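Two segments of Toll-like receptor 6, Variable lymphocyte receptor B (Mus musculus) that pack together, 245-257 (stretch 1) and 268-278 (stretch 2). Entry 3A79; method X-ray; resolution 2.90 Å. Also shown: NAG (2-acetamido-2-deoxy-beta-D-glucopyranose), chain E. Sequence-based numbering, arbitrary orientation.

Stretch 1 245-257: LTRGPTLLNVTLQ
Stretch 2 268-278: KLFQFFWPRPV

A strand and a helix can pack through apolar side chains while a residue beyond the helix bridges to the strand; these two stretches are a worked example, burying 576 Å² summed over both sides. Strand 252-257 and helix 268-273 run nearly antiparallel (168°), their axes 12.4 Å apart at closest. A type I turn from Phe-273 to Arg-276 then redirects the chain, so that Val-278 pairs parallel with Leu-252, CA to CA 5.2 Å.

Pro-277 (phi/psi -77/56, C-gamma exo) covers the most surface. Its O accepts a hydrogen bond from Leu-252 N at 3.3 Å, while its ring lies against the loop, Pro-277 CG 3.5 Å from Gly-248 CA; a CB on the glycine would clash there.

Thr-246 (m) points toward stretch 2, its CG2 2.9 Å from Arg-276 NH1, a tight contact at the guanidinium edge.

Val-278 (t) is the bridge partner of Leu-252, its CA 3.3 Å from Leu-252 O in a CA-H...O contact. Its CG2 lies 3.9 Å from Val-254 CG2, on the face shared with Leu-252. Farther along, Val-254 (t) CG1 meets Phe-273 (chi1 -81°) CZ at 3.8 Å, and Leu-256 (chi1 -91°, chi2 30°) CD2 meets Leu-269 (chi1 -82°) CD1 at 3.8 Å. These buried side chains, all apolar, leave no polar group unsatisfied. Alternation turns Asn-253 away, its ND2 bonded to NAG C1 (1.4 Å).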

ATOM      1  N   LEU B 245     -28.676 -25.077 -21.649  1.00 75.41           N
ATOM      2  CA  LEU B 245     -28.104 -24.023 -22.484  1.00 79.73           C
ATOM      3  C   LEU B 245     -26.631 -24.338 -22.705  1.00 80.57           C
ATOM      4  O   LEU B 245     -25.984 -23.810 -23.604  1.00 77.79           O
ATOM      5  CB  LEU B 245     -28.261 -22.650 -21.823  1.00 77.15           C
ATOM      6  CG  LEU B 245     -29.693 -22.160 -21.595  1.00 77.59           C
ATOM      7  CD1 LEU B 245     -29.743 -21.062 -20.554  1.00 72.73           C
ATOM      8  CD2 LEU B 245     -30.312 -21.674 -22.885  1.00 82.35           C
ATOM      9  N   THR B 246     -26.120 -25.240 -21.880  1.00 82.54           N
ATOM     10  CA  THR B 246     -24.697 -25.523 -21.823  1.00 81.33           C
ATOM     11  C   THR B 246     -24.279 -26.843 -22.473  1.00 92.18           C
ATOM     12  O   THR B 246     -23.099 -27.042 -22.775  1.00 86.95           O
ATOM     13  CB  THR B 246     -24.240 -25.525 -20.380  1.00 76.18           C
ATOM     14  OG1 THR B 246     -23.842 -24.197 -20.027  1.00 66.93           O
ATOM     15  CG2 THR B 246     -23.080 -26.480 -20.194  1.00 76.36           C
ATOM     16  N   ARG B 247     -25.234 -27.750 -22.672  1.00100.72           N
ATOM     17  CA  ARG B 247     -24.953 -28.978 -23.408  1.00 87.57           C
ATOM     18  C   ARG B 247     -24.303 -28.548 -24.713  1.00 86.47           C
ATOM     19  O   ARG B 247     -24.707 -27.553 -25.325  1.00 81.96           O
ATOM     20  CB  ARG B 247     -26.223 -29.808 -23.634  1.00 81.54           C
ATOM     21  CG  ARG B 247     -26.627 -30.652 -22.414  1.00 98.47           C
ATOM     22  CD  ARG B 247     -27.821 -31.561 -22.683  1.00107.46           C
ATOM     23  NE  ARG B 247     -27.606 -32.405 -23.855  1.00124.64           N
ATOM     24  CZ  ARG B 247     -28.498 -33.268 -24.337  1.00141.97           C
ATOM     25  NH1 ARG B 247     -29.680 -33.411 -23.745  1.00147.29           N
ATOM     26  NH2 ARG B 247     -28.207 -33.989 -25.413  1.00145.73           N
ATOM     27  N   GLY B 248     -23.277 -29.275 -25.124  1.00 86.88           N
ATOM     28  CA  GLY B 248     -22.403 -28.766 -26.156  1.00 99.26           C
ATOM     29  C   GLY B 248     -22.401 -29.379 -27.545  1.00116.28           C
ATOM     30  O   GLY B 248     -22.028 -30.548 -27.738  1.00104.87           O
ATOM     31  N   PRO B 249     -22.847 -28.594 -28.534  1.00128.23           N
ATOM     32  CA  PRO B 249     -22.123 -28.750 -29.790  1.00132.88           C
ATOM     33  C   PRO B 249     -20.661 -28.381 -29.519  1.00124.16           C
ATOM     34  O   PRO B 249     -20.004 -29.000 -28.668  1.00117.79           O
ATOM     35  CB  PRO B 249     -22.788 -27.713 -30.700  1.00126.17           C
ATOM     36  CG  PRO B 249     -24.202 -27.678 -30.219  1.00124.50           C
ATOM     37  CD  PRO B 249     -24.131 -27.892 -28.716  1.00124.56           C
ATOM     38  N   THR B 250     -20.156 -27.368 -30.211  1.00112.59           N
ATOM     39  CA  THR B 250     -18.761 -26.987 -30.040  1.00120.50           C
ATOM     40  C   THR B 250     -18.528 -26.259 -28.708  1.00116.11           C
ATOM     41  O   THR B 250     -19.173 -26.570 -27.707  1.00115.80           O
ATOM     42  CB  THR B 250     -18.258 -26.142 -31.227  1.00127.37           C
ATOM     43  OG1 THR B 250     -18.943 -24.882 -31.249  1.00133.22           O
ATOM     44  CG2 THR B 250     -18.497 -26.887 -32.545  1.00118.47           C
ATOM     45  N   LEU B 251     -17.600 -25.304 -28.703  1.00105.81           N
ATOM     46  CA  LEU B 251     -17.276 -24.545 -27.496  1.00 91.03           C
ATOM     47  C   LEU B 251     -18.118 -23.287 -27.411  1.00 88.66           C
ATOM     48  O   LEU B 251     -18.656 -22.823 -28.413  1.00 98.12           O
ATOM     49  CB  LEU B 251     -15.793 -24.158 -27.464  1.00 75.50           C
ATOM     50  CG  LEU B 251     -14.773 -25.275 -27.258  1.00 75.29           C
ATOM     51  CD1 LEU B 251     -15.091 -26.037 -25.985  1.00 73.20           C
ATOM     52  CD2 LEU B 251     -14.728 -26.223 -28.466  1.00 83.87           C
ATOM     53  N   LEU B 252     -18.230 -22.742 -26.207  1.00 74.72           N
ATOM     54  CA  LEU B 252     -18.900 -21.468 -26.002  1.00 71.76           C
ATOM     55  C   LEU B 252     -18.321 -20.786 -24.778  1.00 79.19           C
ATOM     56  O   LEU B 252     -17.737 -21.426 -23.908  1.00 81.42           O
ATOM     57  CB  LEU B 252     -20.416 -21.638 -25.834  1.00 69.84           C
ATOM     58  CG  LEU B 252     -20.986 -21.969 -24.446  1.00 71.86           C
ATOM     59  CD1 LEU B 252     -22.441 -21.553 -24.347  1.00 71.67           C
ATOM     60  CD2 LEU B 252     -20.840 -23.446 -24.109  1.00 67.80           C
ATOM     61  N   ASN B 253     -18.483 -19.473 -24.728  1.00 82.89           N
ATOM     62  CA  ASN B 253     -18.083 -18.702 -23.574  1.00 77.06           C
ATOM     63  C   ASN B 253     -19.284 -18.537 -22.644  1.00 73.91           C
ATOM     64  O   ASN B 253     -20.430 -18.542 -23.086  1.00 71.51           O
ATOM     65  CB  ASN B 253     -17.528 -17.346 -24.019  1.00 70.75           C
ATOM     66  CG  ASN B 253     -16.296 -17.472 -24.922  1.00 83.54           C
ATOM     67  OD1 ASN B 253     -15.561 -18.460 -24.853  1.00 78.94           O
ATOM     68  ND2 ASN B 253     -16.067 -16.454 -25.765  1.00106.23           N
ATOM     69  N   VAL B 254     -19.019 -18.425 -21.349  1.00 70.75           N
ATOM     70  CA  VAL B 254     -20.067 -18.144 -20.376  1.00 62.64           C
ATOM     71  C   VAL B 254     -19.699 -16.926 -19.513  1.00 70.70           C
ATOM     72  O   VAL B 254     -18.559 -16.778 -19.055  1.00 66.64           O
ATOM     73  CB  VAL B 254     -20.399 -19.383 -19.506  1.00 54.15           C
ATOM     74  CG1 VAL B 254     -21.264 -19.005 -18.321  1.00 50.59           C
ATOM     75  CG2 VAL B 254     -21.114 -20.411 -20.333  1.00 56.68           C
ATOM     76  N   THR B 255     -20.669 -16.041 -19.321  1.00 64.61           N
ATOM     77  CA  THR B 255     -20.467 -14.876 -18.486  1.00 52.87           C
ATOM     78  C   THR B 255     -21.560 -14.724 -17.434  1.00 59.17           C
ATOM     79  O   THR B 255     -22.747 -14.625 -17.756  1.00 60.30           O
ATOM     80  CB  THR B 255     -20.398 -13.626 -19.325  1.00 60.27           C
ATOM     81  OG1 THR B 255     -19.244 -13.702 -20.165  1.00 81.86           O
ATOM     82  CG2 THR B 255     -20.296 -12.400 -18.440  1.00 57.97           C
ATOM     83  N   LEU B 256     -21.136 -14.722 -16.173  1.00 52.39           N
ATOM     84  CA  LEU B 256     -22.018 -14.483 -15.039  1.00 46.43           C
ATOM     85  C   LEU B 256     -21.848 -13.035 -14.538  1.00 49.99           C
ATOM     86  O   LEU B 256     -20.742 -12.625 -14.227  1.00 54.61           O
ATOM     87  CB  LEU B 256     -21.688 -15.493 -13.932  1.00 44.34           C
ATOM     88  CG  LEU B 256     -22.451 -16.831 -13.915  1.00 53.67           C
ATOM     89  CD1 LEU B 256     -22.863 -17.289 -15.309  1.00 42.55           C
ATOM     90  CD2 LEU B 256     -21.687 -17.942 -13.162  1.00 56.62           C
ATOM     91  N   GLN B 257     -22.930 -12.259 -14.481  1.00 53.61           N
ATOM     92  CA  GLN B 257     -22.870 -10.857 -14.025  1.00 51.10           C
ATOM     93  C   GLN B 257     -23.738 -10.619 -12.808  1.00 55.97           C
ATOM     94  O   GLN B 257     -24.889 -11.044 -12.762  1.00 63.07           O
ATOM     95  CB  GLN B 257     -23.329  -9.901 -15.116  1.00 54.69           C
ATOM     96  CG  GLN B 257     -22.247  -9.067 -15.726  1.00 69.42           C
ATOM     97  CD  GLN B 257     -22.789  -8.150 -16.806  1.00 84.46           C
ATOM     98  OE1 GLN B 257     -22.487  -8.326 -17.986  1.00 94.08           O
ATOM     99  NE2 GLN B 257     -23.607  -7.170 -16.409  1.00 78.70           N
ATOM    100  N   LYS B 268     -19.492 -25.226  -6.262  1.00 64.33           N
ATOM    101  CA  LYS B 268     -20.373 -26.039  -7.090  1.00 58.41           C
ATOM    102  C   LYS B 268     -20.460 -25.497  -8.525  1.00 63.26           C
ATOM    103  O   LYS B 268     -20.266 -26.227  -9.489  1.00 69.75           O
ATOM    104  CB  LYS B 268     -21.764 -26.123  -6.462  1.00 52.91           C
ATOM    105  CG  LYS B 268     -21.789 -26.928  -5.191  1.00 60.83           C
ATOM    106  CD  LYS B 268     -23.190 -27.062  -4.623  1.00 71.77           C
ATOM    107  CE  LYS B 268     -23.217 -28.089  -3.497  1.00 72.73           C
ATOM    108  NZ  LYS B 268     -24.510 -28.096  -2.759  1.00 80.78           N
ATOM    109  N   LEU B 269     -20.751 -24.211  -8.658  1.00 60.69           N
ATOM    110  CA  LEU B 269     -20.792 -23.574  -9.964  1.00 59.47           C
ATOM    111  C   LEU B 269     -19.561 -23.901 -10.812  1.00 68.09           C
ATOM    112  O   LEU B 269     -19.696 -24.298 -11.965  1.00 61.70           O
ATOM    113  CB  LEU B 269     -20.965 -22.060  -9.810  1.00 54.09           C
ATOM    114  CG  LEU B 269     -22.386 -21.545  -9.580  1.00 47.70           C
ATOM    115  CD1 LEU B 269     -22.516 -20.252 -10.309  1.00 53.29           C
ATOM    116  CD2 LEU B 269     -23.389 -22.515 -10.148  1.00 58.93           C
ATOM    117  N   PHE B 270     -18.363 -23.737 -10.250  1.00 79.09           N
ATOM    118  CA  PHE B 270     -17.136 -24.102 -10.962  1.00 74.38           C
ATOM    119  C   PHE B 270     -17.165 -25.566 -11.393  1.00 67.43           C
ATOM    120  O   PHE B 270     -16.931 -25.873 -12.557  1.00 73.08           O
ATOM    121  CB  PHE B 270     -15.874 -23.841 -10.122  1.00 69.86           C
ATOM    122  CG  PHE B 270     -15.637 -22.389  -9.811  1.00 60.57           C
ATOM    123  CD1 PHE B 270     -15.399 -21.972  -8.505  1.00 62.56           C
ATOM    124  CD2 PHE B 270     -15.661 -21.442 -10.813  1.00 54.88           C
ATOM    125  CE1 PHE B 270     -15.197 -20.629  -8.203  1.00 59.80           C
ATOM    126  CE2 PHE B 270     -15.456 -20.088 -10.516  1.00 61.65           C
ATOM    127  CZ  PHE B 270     -15.227 -19.688  -9.209  1.00 55.25           C
ATOM    128  N   GLN B 271     -17.453 -26.461 -10.450  1.00 62.07           N
ATOM    129  CA  GLN B 271     -17.457 -27.907 -10.714  1.00 65.95           C
ATOM    130  C   GLN B 271     -18.460 -28.291 -11.798  1.00 74.67           C
ATOM    131  O   GLN B 271     -18.219 -29.207 -12.580  1.00 72.49           O
ATOM    132  CB  GLN B 271     -17.774 -28.696  -9.443  1.00 64.38           C
ATOM    133  CG  GLN B 271     -16.727 -28.609  -8.365  1.00 66.71           C
ATOM    134  CD  GLN B 271     -15.556 -29.518  -8.630  1.00 69.23           C
ATOM    135  OE1 GLN B 271     -15.633 -30.722  -8.404  1.00 64.06           O
ATOM    136  NE2 GLN B 271     -14.452 -28.942  -9.100  1.00 76.46           N
ATOM    137  N   PHE B 272     -19.593 -27.595 -11.818  1.00 78.61           N
ATOM    138  CA  PHE B 272     -20.634 -27.816 -12.813  1.00 78.24           C
ATOM    139  C   PHE B 272     -20.112 -27.526 -14.211  1.00 72.34           C
ATOM    140  O   PHE B 272     -20.480 -28.187 -15.182  1.00 84.60           O
ATOM    141  CB  PHE B 272     -21.842 -26.924 -12.512  1.00 80.91           C
ATOM    142  CG  PHE B 272     -22.803 -26.793 -13.656  1.00 75.51           C
ATOM    143  CD1 PHE B 272     -23.837 -27.711 -13.822  1.00 75.23           C
ATOM    144  CD2 PHE B 272     -22.676 -25.757 -14.569  1.00 70.34           C
ATOM    145  CE1 PHE B 272     -24.723 -27.601 -14.876  1.00 71.97           C
ATOM    146  CE2 PHE B 272     -23.560 -25.641 -15.629  1.00 76.20           C
ATOM    147  CZ  PHE B 272     -24.586 -26.564 -15.783  1.00 75.07           C
ATOM    148  N   PHE B 273     -19.243 -26.533 -14.301  1.00 62.68           N
ATOM    149  CA  PHE B 273     -18.747 -26.073 -15.578  1.00 61.14           C
ATOM    150  C   PHE B 273     -17.610 -26.932 -16.100  1.00 68.13           C
ATOM    151  O   PHE B 273     -17.442 -27.085 -17.305  1.00 73.69           O
ATOM    152  CB  PHE B 273     -18.277 -24.626 -15.463  1.00 45.20           C
ATOM    153  CG  PHE B 273     -19.383 -23.622 -15.548  1.00 59.28           C
ATOM    154  CD1 PHE B 273     -19.648 -22.771 -14.489  1.00 68.33           C
ATOM    155  CD2 PHE B 273     -20.150 -23.518 -16.689  1.00 65.25           C
ATOM    156  CE1 PHE B 273     -20.661 -21.837 -14.567  1.00 64.88           C
ATOM    157  CE2 PHE B 273     -21.167 -22.593 -16.767  1.00 72.67           C
ATOM    158  CZ  PHE B 273     -21.422 -21.753 -15.703  1.00 67.86           C
ATOM    159  N   TRP B 274     -16.831 -27.492 -15.190  1.00 66.01           N
ATOM    160  CA  TRP B 274     -15.555 -28.094 -15.560  1.00 71.12           C
ATOM    161  C   TRP B 274     -15.678 -29.198 -16.632  1.00 70.17           C
ATOM    162  O   TRP B 274     -14.891 -29.251 -17.585  1.00 66.43           O
ATOM    163  CB  TRP B 274     -14.835 -28.591 -14.300  1.00 71.47           C
ATOM    164  CG  TRP B 274     -13.423 -28.098 -14.182  1.00 68.74           C
ATOM    165  CD1 TRP B 274     -12.285 -28.814 -14.390  1.00 72.63           C
ATOM    166  CD2 TRP B 274     -13.005 -26.779 -13.828  1.00 66.42           C
ATOM    167  NE1 TRP B 274     -11.185 -28.024 -14.190  1.00 72.11           N
ATOM    168  CE2 TRP B 274     -11.600 -26.768 -13.846  1.00 66.97           C
ATOM    169  CE3 TRP B 274     -13.684 -25.604 -13.502  1.00 70.44           C
ATOM    170  CZ2 TRP B 274     -10.860 -25.632 -13.549  1.00 73.45           C
ATOM    171  CZ3 TRP B 274     -12.950 -24.478 -13.205  1.00 69.18           C
ATOM    172  CH2 TRP B 274     -11.552 -24.498 -13.233  1.00 74.38           C
ATOM    173  N   PRO B 275     -16.677 -30.075 -16.491  1.00 67.62           N
ATOM    174  CA  PRO B 275     -16.852 -31.144 -17.471  1.00 72.15           C
ATOM    175  C   PRO B 275     -17.426 -30.630 -18.793  1.00 80.49           C
ATOM    176  O   PRO B 275     -17.264 -31.256 -19.843  1.00 93.13           O
ATOM    177  CB  PRO B 275     -17.871 -32.066 -16.791  1.00 72.02           C
ATOM    178  CG  PRO B 275     -17.932 -31.634 -15.361  1.00 65.35           C
ATOM    179  CD  PRO B 275     -17.651 -30.185 -15.394  1.00 65.42           C
ATOM    180  N   ARG B 276     -18.088 -29.486 -18.735  1.00 75.99           N
ATOM    181  CA  ARG B 276     -18.847 -28.979 -19.863  1.00 72.26           C
ATOM    182  C   ARG B 276     -17.978 -28.239 -20.884  1.00 83.32           C
ATOM    183  O   ARG B 276     -16.813 -27.930 -20.611  1.00 84.02           O
ATOM    184  CB  ARG B 276     -20.007 -28.130 -19.333  1.00 63.80           C
ATOM    185  CG  ARG B 276     -20.754 -28.871 -18.233  1.00 68.63           C
ATOM    186  CD  ARG B 276     -22.092 -28.264 -17.887  1.00 74.23           C
ATOM    187  NE  ARG B 276     -23.066 -29.286 -17.504  1.00 72.91           N
ATOM    188  CZ  ARG B 276     -24.116 -29.622 -18.249  1.00 77.98           C
ATOM    189  NH1 ARG B 276     -24.334 -29.010 -19.402  1.00 81.15           N
ATOM    190  NH2 ARG B 276     -24.958 -30.563 -17.843  1.00 83.17           N
ATOM    191  N   PRO B 277     -18.538 -27.993 -22.082  1.00 84.51           N
ATOM    192  CA  PRO B 277     -17.878 -27.335 -23.219  1.00 77.35           C
ATOM    193  C   PRO B 277     -17.766 -25.829 -23.075  1.00 81.43           C
ATOM    194  O   PRO B 277     -18.227 -25.109 -23.953  1.00 93.95           O
ATOM    195  CB  PRO B 277     -18.814 -27.638 -24.392  1.00 70.69           C
ATOM    196  CG  PRO B 277     -19.671 -28.772 -23.929  1.00 75.60           C
ATOM    197  CD  PRO B 277     -19.837 -28.558 -22.472  1.00 78.35           C
ATOM    198  N   VAL B 278     -17.159 -25.354 -21.998  1.00 77.81           N
ATOM    199  CA  VAL B 278     -16.973 -23.922 -21.831  1.00 73.88           C
ATOM    200  C   VAL B 278     -15.487 -23.575 -21.887  1.00 75.97           C
ATOM    201  O   VAL B 278     -14.702 -24.027 -21.048  1.00 64.91           O
ATOM    202  CB  VAL B 278     -17.612 -23.421 -20.523  1.00 64.90           C
ATOM    203  CG1 VAL B 278     -17.364 -21.938 -20.350  1.00 69.52           C
ATOM    204  CG2 VAL B 278     -19.105 -23.718 -20.520  1.00 54.01           C
TER
HETATM  205  C1  NAG E   1     -14.905 -16.657 -26.608  1.00 99.77           C
HETATM  206  C2  NAG E   1     -15.248 -15.936 -27.926  1.00118.27           C
HETATM  207  C3  NAG E   1     -14.121 -15.208 -28.672  1.00121.44           C
HETATM  208  C4  NAG E   1     -12.863 -14.914 -27.864  1.00117.50           C
HETATM  209  C5  NAG E   1     -12.604 -15.915 -26.755  1.00106.35           C
HETATM  210  C6  NAG E   1     -11.615 -15.249 -25.819  1.00 99.26           C
HETATM  211  C7  NAG E   1     -15.686 -18.177 -28.915  1.00102.68           C
HETATM  212  C8  NAG E   1     -14.285 -18.737 -28.894  1.00 89.24           C
HETATM  213  N2  NAG E   1     -15.837 -16.850 -28.901  1.00120.97           N
HETATM  214  O3  NAG E   1     -14.632 -13.979 -29.144  1.00120.65           O
HETATM  215  O4  NAG E   1     -11.746 -14.846 -28.734  1.00124.48           O
HETATM  216  O5  NAG E   1     -13.751 -16.157 -25.972  1.00104.81           O
HETATM  217  O6  NAG E   1     -12.182 -14.021 -25.407  1.00 93.54           O
HETATM  218  O7  NAG E   1     -16.666 -18.920 -28.962  1.00 89.31           O